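Local coordinates for protein D-mannose isomerase (Marinomonas mediterranea, PDB 5X32) that isomerises D-mannose reversibly to D-fructose, and D-lyxose to D-xylulose less efficiently, while leaving D-glucose untouched, at residues Phe148-Asn151 with Tyr156-Glu159; Asn205-Gln210 with Thr253-Leu258; Val139-Leu144 with Pro193-Arg198. All blocks are in the same frame, centred on the assembly; numbering follows the deposited sequence.

Interaction 1 (Phe148-Asn151 with Tyr156-Glu159)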
loop_
_atom_site.group_PDB
_atom_site.type_symbol
_atom_site.label_atom_id
_atom_site.label_comp_id
_atom_site.label_asym_id
_atom_site.label_seq_id
_atom_site.Cartn_x
_atom_site.Cartn_y
_atom_site.Cartn_z
ATOM N N PHE A 148 10.184 16.557 -7.279
ATOM C CA PHE A 148 10.403 15.763 -6.064
ATOM C C PHE A 148 11.714 14.997 -6.080
ATOM O O PHE A 148 12.288 14.721 -5.025
ATOM C CB PHE A 148 9.253 14.781 -5.828
ATOM C CG PHE A 148 7.972 15.445 -5.475
ATOM C CD1 PHE A 148 7.614 15.618 -4.147
ATOM C CD2 PHE A 148 7.131 15.935 -6.473
ATOM C CE1 PHE A 148 6.424 16.261 -3.819
ATOM C CE2 PHE A 148 5.950 16.576 -6.157
ATOM C CZ PHE A 148 5.590 16.741 -4.832
ATOM N N TRP A 149 12.178 14.641 -7.273
ATOM C CA TRP A 149 13.360 13.813 -7.382
ATOM C C TRP A 149 14.576 14.536 -6.829
ATOM O O TRP A 149 14.837 15.677 -7.165
ATOM C CB TRP A 149 13.603 13.397 -8.828
ATOM C CG TRP A 149 14.817 12.547 -8.969
ATOM C CD1 TRP A 149 15.884 12.786 -9.773
ATOM C CD2 TRP A 149 15.106 11.326 -8.270
ATOM N NE1 TRP A 149 16.820 11.793 -9.631
ATOM C CE2 TRP A 149 16.367 10.881 -8.715
ATOM C CE3 TRP A 149 14.418 10.561 -7.319
ATOM C CZ2 TRP A 149 16.961 9.706 -8.242
ATOM C CZ3 TRP A 149 15.015 9.393 -6.848
ATOM C CH2 TRP A 149 16.270 8.978 -7.320
ATOM N N GLU A 150 15.297 13.876 -5.942
ATOM C CA GLU A 150 16.458 14.491 -5.332
ATOM C C GLU A 150 17.691 13.665 -5.687
ATOM O O GLU A 150 18.156 12.837 -4.897
ATOM C CB GLU A 150 16.280 14.599 -3.825
ATOM C CG GLU A 150 15.570 15.846 -3.388
ATOM C CD GLU A 150 15.621 16.037 -1.881
ATOM O OE1 GLU A 150 15.202 15.119 -1.136
ATOM O OE2 GLU A 150 16.049 17.123 -1.438
ATOM N N ASN A 151 18.204 13.908 -6.890
ATOM C CA ASN A 151 19.255 13.094 -7.481
ATOM C C ASN A 151 20.488 12.854 -6.617
ATOM O O ASN A 151 21.104 11.794 -6.713
ATOM C CB ASN A 151 19.689 13.703 -8.809
ATOM C CG ASN A 151 20.420 12.701 -9.685
ATOM O OD1 ASN A 151 19.817 12.021 -10.521
ATOM N ND2 ASN A 151 21.735 12.606 -9.496
ATOM N N TYR A 156 13.147 10.595 -3.171
ATOM C CA TYR A 156 12.164 11.650 -3.385
ATOM C C TYR A 156 11.863 12.332 -2.059
ATOM O O TYR A 156 11.724 11.673 -1.022
ATOM C CB TYR A 156 10.876 11.094 -3.966
ATOM C CG TYR A 156 10.955 10.561 -5.370
ATOM C CD1 TYR A 156 10.761 11.397 -6.461
ATOM C CD2 TYR A 156 11.196 9.213 -5.608
ATOM C CE1 TYR A 156 10.807 10.908 -7.750
ATOM C CE2 TYR A 156 11.247 8.714 -6.893
ATOM C CZ TYR A 156 11.050 9.567 -7.960
ATOM O OH TYR A 156 11.101 9.071 -9.241
ATOM N N LEU A 157 11.770 13.654 -2.083
ATOM C CA LEU A 157 11.306 14.371 -0.907
ATOM C C LEU A 157 9.779 14.193 -0.716
ATOM O O LEU A 157 9.096 13.567 -1.537
ATOM C CB LEU A 157 11.710 15.838 -1.001
ATOM C CG LEU A 157 11.195 16.671 -2.159
ATOM C CD1 LEU A 157 9.899 17.357 -1.768
ATOM C CD2 LEU A 157 12.249 17.667 -2.496
ATOM N N ASP A 158 9.238 14.722 0.372
ATOM C CA ASP A 158 7.904 14.308 0.727
ATOM C C ASP A 158 6.819 15.217 0.173
ATOM O O ASP A 158 5.920 14.747 -0.532
ATOM C CB ASP A 158 7.779 14.204 2.246
ATOM C CG ASP A 158 6.402 13.736 2.683
ATOM O OD1 ASP A 158 5.763 12.963 1.926
ATOM O OD2 ASP A 158 5.957 14.125 3.787
ATOM N N GLU A 159 6.888 16.506 0.480
ATOM C CA GLU A 159 5.818 17.389 0.055
ATOM C C GLU A 159 6.279 18.798 -0.308
ATOM O O GLU A 159 7.208 19.350 0.291
ATOM C CB GLU A 159 4.720 17.439 1.118
ATOM C CG GLU A 159 5.124 18.056 2.423
ATOM C CD GLU A 159 3.929 18.566 3.194
ATOM O OE1 GLU A 159 3.511 19.726 2.961
ATOM O OE2 GLU A 159 3.396 17.795 4.019
#
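Trp149 turns the edge of its indole toward the face of Tyr156, an edge-to-face pair whose planes stand at 60° with the six-membered ring centroids 4.8 Å apart. Trp149 CE3 sits over the centre of the phenol ring, and its closest approach is to Tyr156 CZ at 3.6 Å. With CG anti to the backbone N (chi1 180°), Trp149 carries its indole edge over the phenol face; Arg198 adds a cation-pi contact to the same indole. The indole is also tethered within its own segment, where Trp149 NE1 donates to Asn151 OD1 at 3.1 Å, close to the ring plane. Phe148 and Leu157 cross at about a right angle, Phe148 CD1 meeting Leu157 CD1 at 3.7 Å. The backbone adds one bond, Leu157 N to Phe148 O at 3.2 Å, and the same carbonyl also receives a CA-H...O contact from Tyr156. Glu150 likewise crosses Leu157, its CG and CD against Leu157 CD2 and OE1 near Leu157 CB, while OE1 also pairs with Arg171 in a salt bridge. Trp149 and Tyr156 form an antiparallel non-hydrogen-bonded pair between consecutive strands 149-150 and 155-160, a short beta hairpin with 149-150 as an outermost strand of its antiparallel sheet.

Interaction 2 (Asn205-Gln210 with Thr253-Leu258); sequences NICQKQ and TEWAKL
Trp255 meets Ile206 and Cys207, and the contact between the two helical segments rests on these three buried side chains. The apolar part belongs to Ile206, whose CG2 methyl approaches the benzo part of the indole, reaching Trp255 CZ2 at 3.3 Å. Ile206 and the indole cross at about a right angle. The branch opposite the amide nitrogen is CG2, and it makes the nearer approach to the ring than the CG1 arm. The sulfur-aromatic part comes from Cys207: its SG lies 3.9 Å from the centroid of the Trp255 six-membered ring, displaced toward the rim and 32° from the ring normal. Leu258, from the tryptophan's own helix, places CD1 on the opposite face of the indole, so the ring is held between sulfur and methyl. Backbone bonding stays inside each helix; Gln210 N reaches back to Asn205 O at 2.8 Å, closing a wider pi-type turn just where Ile206 and Cys207 project. Trp255 also lies about 5 Å, side chain to side chain, from His251, probably a catalytic proton donor/acceptor. Helices 193-212 and 249-265 meet here beside helix 173-190, whose Met177 touches Trp255, while Leu155 of strand 155-160 packs on Ile206.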
loop_
_atom_site.group_PDB
_atom_site.type_symbol
_atom_site.label_atom_id
_atom_site.label_comp_id
_atom_site.label_asym_id
_atom_site.label_seq_id
_atom_site.Cartn_x
_atom_site.Cartn_y
_atom_site.Cartn_z
ATOM N N ASN A 205 18.423 2.445 -1.944
ATOM C CA ASN A 205 18.627 3.604 -1.085
ATOM C C ASN A 205 17.919 3.575 0.255
ATOM O O ASN A 205 18.437 4.099 1.254
ATOM C CB ASN A 205 18.249 4.861 -1.839
ATOM C CG ASN A 205 19.363 5.309 -2.721
ATOM O OD1 ASN A 205 20.517 5.262 -2.293
ATOM N ND2 ASN A 205 19.056 5.729 -3.950
ATOM N N ILE A 206 16.760 2.930 0.291
ATOM C CA ILE A 206 15.994 2.874 1.520
ATOM C C ILE A 206 16.441 1.648 2.311
ATOM O O ILE A 206 16.793 1.743 3.497
ATOM C CB ILE A 206 14.475 2.833 1.238
ATOM C CG1 ILE A 206 14.027 4.138 0.586
ATOM C CG2 ILE A 206 13.707 2.607 2.520
ATOM C CD1 ILE A 206 14.147 5.315 1.509
ATOM N N CYS A 207 16.456 0.501 1.640
ATOM C CA CYS A 207 16.771 -0.751 2.304
ATOM C C CYS A 207 18.250 -0.978 2.598
ATOM O O CYS A 207 18.572 -1.760 3.479
ATOM C CB CYS A 207 16.257 -1.915 1.463
ATOM S SG CYS A 207 14.481 -2.004 1.456
ATOM N N GLN A 208 19.155 -0.310 1.885
ATOM C CA GLN A 208 20.558 -0.405 2.264
ATOM C C GLN A 208 21.054 0.865 2.926
ATOM O O GLN A 208 21.334 0.862 4.127
ATOM C CB GLN A 208 21.420 -0.758 1.063
ATOM C CG GLN A 208 21.358 -2.224 0.836
ATOM C CD GLN A 208 22.379 -2.751 -0.138
ATOM O OE1 GLN A 208 22.700 -2.103 -1.117
ATOM N NE2 GLN A 208 22.896 -3.956 0.135
ATOM N N LYS A 209 21.106 1.958 2.161
ATOM C CA LYS A 209 21.728 3.171 2.672
ATOM C C LYS A 209 20.980 3.716 3.872
ATOM O O LYS A 209 21.544 3.787 4.963
ATOM C CB LYS A 209 21.806 4.261 1.626
ATOM C CG LYS A 209 22.429 5.522 2.214
ATOM C CD LYS A 209 22.784 6.531 1.139
ATOM C CE LYS A 209 21.562 6.960 0.311
ATOM N NZ LYS A 209 21.607 8.409 -0.033
ATOM N N GLN A 210 19.719 4.095 3.688
ATOM C CA GLN A 210 18.968 4.676 4.800
ATOM C C GLN A 210 18.793 3.718 5.973
ATOM O O GLN A 210 18.732 4.155 7.121
ATOM C CB GLN A 210 17.605 5.183 4.332
ATOM C CG GLN A 210 17.718 6.323 3.351
ATOM C CD GLN A 210 18.645 7.405 3.856
ATOM O OE1 GLN A 210 19.613 7.752 3.195
ATOM N NE2 GLN A 210 18.346 7.959 5.025
ATOM N N THR A 253 8.105 -5.493 6.700
ATOM C CA THR A 253 7.630 -6.671 5.966
ATOM C C THR A 253 7.164 -6.277 4.575
ATOM O O THR A 253 7.329 -7.037 3.608
ATOM C CB THR A 253 6.493 -7.404 6.723
ATOM O OG1 THR A 253 5.382 -6.517 6.907
ATOM C CG2 THR A 253 6.984 -7.888 8.097
ATOM N N GLU A 254 6.646 -5.057 4.464
ATOM C CA GLU A 254 6.216 -4.543 3.168
ATOM C C GLU A 254 7.450 -4.437 2.281
ATOM O O GLU A 254 7.458 -4.909 1.144
ATOM C CB GLU A 254 5.528 -3.190 3.330
ATOM C CG GLU A 254 5.244 -2.444 2.047
ATOM C CD GLU A 254 3.885 -1.785 2.054
ATOM O OE1 GLU A 254 3.593 -1.019 3.005
ATOM O OE2 GLU A 254 3.122 -2.007 1.089
ATOM N N TRP A 255 8.523 -3.897 2.844
ATOM C CA TRP A 255 9.783 -3.857 2.118
ATOM C C TRP A 255 10.314 -5.239 1.739
ATOM O O TRP A 255 10.764 -5.426 0.621
ATOM C CB TRP A 255 10.843 -3.125 2.918
ATOM C CG TRP A 255 10.851 -1.659 2.688
ATOM C CD1 TRP A 255 10.633 -0.682 3.608
ATOM C CD2 TRP A 255 11.105 -0.995 1.445
ATOM N NE1 TRP A 255 10.747 0.549 3.017
ATOM C CE2 TRP A 255 11.034 0.384 1.689
ATOM C CE3 TRP A 255 11.401 -1.437 0.151
ATOM C CZ2 TRP A 255 11.234 1.334 0.684
ATOM C CZ3 TRP A 255 11.618 -0.493 -0.848
ATOM C CH2 TRP A 255 11.527 0.876 -0.577
ATOM N N ALA A 256 10.279 -6.198 2.657
ATOM C CA ALA A 256 10.629 -7.571 2.297
ATOM C C ALA A 256 9.900 -8.004 1.023
ATOM O O ALA A 256 10.496 -8.551 0.077
ATOM C CB ALA A 256 10.303 -8.517 3.447
ATOM N N LYS A 257 8.601 -7.736 0.996
ATOM C CA LYS A 257 7.800 -8.086 -0.170
ATOM C C LYS A 257 8.308 -7.386 -1.431
ATOM O O LYS A 257 8.484 -8.017 -2.479
ATOM C CB LYS A 257 6.331 -7.735 0.046
ATOM C CG LYS A 257 5.494 -7.895 -1.228
ATOM C CD LYS A 257 4.043 -7.645 -0.965
ATOM C CE LYS A 257 3.866 -6.275 -0.349
ATOM N NZ LYS A 257 3.577 -5.193 -1.320
ATOM N N LEU A 258 8.507 -6.076 -1.340
ATOM C CA LEU A 258 8.991 -5.323 -2.492
ATOM C C LEU A 258 10.346 -5.873 -2.992
ATOM O O LEU A 258 10.527 -6.077 -4.187
ATOM C CB LEU A 258 9.079 -3.833 -2.141
ATOM C CG LEU A 258 7.674 -3.232 -1.911
ATOM C CD1 LEU A 258 7.725 -1.828 -1.331
ATOM C CD2 LEU A 258 6.824 -3.232 -3.195
#

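Interaction 3 (Val139-Leu144 with Pro193-Arg198)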
loop_
_atom_site.group_PDB
_atom_site.type_symbol
_atom_site.label_atom_id
_atom_site.label_comp_id
_atom_site.label_asym_id
_atom_site.label_seq_id
_atom_site.Cartn_x
_atom_site.Cartn_y
_atom_site.Cartn_z
ATOM N N VAL A 139 3.753 11.318 -17.936
ATOM C CA VAL A 139 3.636 12.715 -17.533
ATOM C C VAL A 139 3.936 12.835 -16.048
ATOM O O VAL A 139 4.746 13.666 -15.626
ATOM C CB VAL A 139 2.231 13.311 -17.768
ATOM C CG1 VAL A 139 2.164 14.737 -17.181
ATOM C CG2 VAL A 139 1.852 13.294 -19.243
ATOM N N THR A 140 3.309 11.958 -15.264
ATOM C CA THR A 140 3.362 12.084 -13.815
ATOM C C THR A 140 4.773 11.841 -13.317
ATOM O O THR A 140 5.281 12.568 -12.441
ATOM C CB THR A 140 2.378 11.122 -13.153
ATOM O OG1 THR A 140 1.083 11.320 -13.736
ATOM C CG2 THR A 140 2.302 11.387 -11.655
ATOM N N TYR A 141 5.435 10.877 -13.939
ATOM C CA TYR A 141 6.820 10.616 -13.597
ATOM C C TYR A 141 7.643 11.903 -13.755
ATOM O O TYR A 141 8.437 12.243 -12.872
ATOM C CB TYR A 141 7.391 9.477 -14.464
ATOM C CG TYR A 141 8.799 9.097 -14.084
ATOM C CD1 TYR A 141 9.888 9.734 -14.655
ATOM C CD2 TYR A 141 9.041 8.115 -13.134
ATOM C CE1 TYR A 141 11.178 9.391 -14.303
ATOM C CE2 TYR A 141 10.322 7.762 -12.777
ATOM C CZ TYR A 141 11.391 8.403 -13.360
ATOM O OH TYR A 141 12.683 8.061 -12.999
ATOM N N ASP A 142 7.390 12.674 -14.816
ATOM C CA ASP A 142 8.233 13.842 -15.022
ATOM C C ASP A 142 7.872 14.963 -14.068
ATOM O O ASP A 142 8.773 15.685 -13.617
ATOM C CB ASP A 142 8.165 14.341 -16.472
ATOM C CG ASP A 142 8.324 13.226 -17.478
ATOM O OD1 ASP A 142 9.369 12.526 -17.446
ATOM O OD2 ASP A 142 7.459 13.118 -18.365
ATOM N N LEU A 143 6.602 15.029 -13.662
ATOM C CA LEU A 143 6.214 15.977 -12.635
ATOM C C LEU A 143 7.052 15.713 -11.397
ATOM O O LEU A 143 7.540 16.641 -10.747
ATOM C CB LEU A 143 4.734 15.845 -12.321
ATOM C CG LEU A 143 4.243 16.632 -11.110
ATOM C CD1 LEU A 143 4.377 18.121 -11.312
ATOM C CD2 LEU A 143 2.789 16.294 -10.849
ATOM N N LEU A 144 7.322 14.435 -11.157
ATOM C CA LEU A 144 7.998 14.035 -9.947
ATOM C C LEU A 144 9.464 14.348 -10.137
ATOM O O LEU A 144 10.097 14.971 -9.267
ATOM C CB LEU A 144 7.735 12.546 -9.712
ATOM C CG LEU A 144 6.554 12.190 -8.809
ATOM C CD1 LEU A 144 6.099 10.782 -9.074
ATOM C CD2 LEU A 144 6.977 12.336 -7.350
ATOM N N PRO A 193 11.894 0.173 -19.056
ATOM C CA PRO A 193 12.919 -0.201 -18.066
ATOM C C PRO A 193 13.438 0.956 -17.205
ATOM O O PRO A 193 14.151 0.738 -16.214
ATOM C CB PRO A 193 14.040 -0.774 -18.934
ATOM C CG PRO A 193 13.888 -0.099 -20.236
ATOM C CD PRO A 193 12.410 0.111 -20.431
ATOM N N LYS A 194 13.066 2.168 -17.592
ATOM C CA LYS A 194 13.366 3.388 -16.850
ATOM C C LYS A 194 12.802 3.257 -15.434
ATOM O O LYS A 194 13.457 3.547 -14.412
ATOM C CB LYS A 194 12.738 4.582 -17.584
ATOM C CG LYS A 194 12.894 5.961 -16.967
ATOM C CD LYS A 194 12.029 6.935 -17.766
ATOM C CE LYS A 194 12.813 8.125 -18.282
ATOM N NZ LYS A 194 12.039 8.863 -19.325
ATOM N N TYR A 195 11.549 2.833 -15.406
ATOM C CA TYR A 195 10.800 2.724 -14.185
ATOM C C TYR A 195 11.361 1.659 -13.257
ATOM O O TYR A 195 11.553 1.906 -12.063
ATOM C CB TYR A 195 9.352 2.425 -14.525
ATOM C CG TYR A 195 8.676 3.495 -15.350
ATOM C CD1 TYR A 195 8.905 4.842 -15.093
ATOM C CD2 TYR A 195 7.798 3.159 -16.375
ATOM C CE1 TYR A 195 8.276 5.821 -15.830
ATOM C CE2 TYR A 195 7.164 4.130 -17.114
ATOM C CZ TYR A 195 7.403 5.462 -16.839
ATOM O OH TYR A 195 6.762 6.439 -17.570
ATOM N N LEU A 196 11.650 0.487 -13.813
ATOM C CA LEU A 196 12.239 -0.589 -13.030
ATOM C C LEU A 196 13.571 -0.129 -12.463
ATOM O O LEU A 196 13.903 -0.458 -11.318
ATOM C CB LEU A 196 12.397 -1.860 -13.864
ATOM C CG LEU A 196 13.038 -3.054 -13.155
ATOM C CD1 LEU A 196 12.325 -3.363 -11.854
ATOM C CD2 LEU A 196 13.006 -4.277 -14.058
ATOM N N ASP A 197 14.326 0.653 -13.235
ATOM C CA ASP A 197 15.621 1.110 -12.738
ATOM C C ASP A 197 15.448 2.076 -11.561
ATOM O O ASP A 197 16.192 2.022 -10.558
ATOM C CB ASP A 197 16.423 1.765 -13.858
ATOM C CG ASP A 197 16.927 0.754 -14.881
ATOM O OD1 ASP A 197 16.947 -0.459 -14.565
ATOM O OD2 ASP A 197 17.264 1.166 -16.018
ATOM N N ARG A 198 14.424 2.916 -11.636
ATOM C CA ARG A 198 14.175 3.833 -10.527
ATOM C C ARG A 198 13.686 3.041 -9.283
ATOM O O ARG A 198 14.098 3.318 -8.145
ATOM C CB ARG A 198 13.175 4.916 -10.946
ATOM C CG ARG A 198 12.860 5.928 -9.874
ATOM C CD ARG A 198 14.100 6.561 -9.288
ATOM N NE ARG A 198 14.942 7.216 -10.287
ATOM C CZ ARG A 198 14.814 8.492 -10.643
ATOM N NH1 ARG A 198 13.869 9.250 -10.104
ATOM N NH2 ARG A 198 15.613 9.014 -11.555
#
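Helices 133-147 and 193-212 run in the same general sense here, their local axes inclined by 41° and no nearer than 12.6 Å. At that spacing the backbones stay well apart, with Tyr141 and Tyr195 closest at 8.9 Å between their CA atoms, and long side chains have to bridge the gap. Tyr141 does most of this. A chi1 of -176° extends it away from its own amide nitrogen, toward the other helix. Tyr195 offers its edge to the Tyr141 face in an offset edge-to-face pair, centroids 5.3 Å apart, and Tyr195 CE1 comes within 3.6 Å of Tyr141 CD2. At the far end of the phenol, Tyr141 OH lies over the centre of one face of the Arg198 guanidinium, 3.2 Å from Arg198 CZ; from above that plane it is poorly placed for hydrogen bonding to the NH groups. Bends at chi2 and chi3 fold the arginine back so that its flat end lies beneath the hydroxyl, and Glu145 holds it by a salt bridge. Lys194 passes more loosely along the Tyr141 ring at the exposed border. Such packing of two helices, with helix 173-190 between them in sequence, is consistent with the (alpha/alpha)6 barrel of the N-acylglucosamine 2-epimerase family.

In the fold
Interaction 2 is the fully buried contact of the three, purely apolar and sulfur-aromatic, and it lies nearest the probable catalytic histidines. Interactions 1 and 3 lie farther from the centre of the chain, are only partly buried, and mix aromatic pairs with charged groups. These two touch: helix 133-147 runs directly into strand 149-150, where Trp149 N probably bonds to Leu144 O, and Arg198 of interaction 3 meets the Trp149 indole and makes a weak hydrogen bond to the Tyr156 hydroxyl. Interactions 2 and 3 share helix 193-212 at separate points, their centres about 19 Å apart. The hairpin of 148-151 with 156-159 is nested inside the loop closed by interaction 3, whereas 205-210 with 253-258 follows later in the chain.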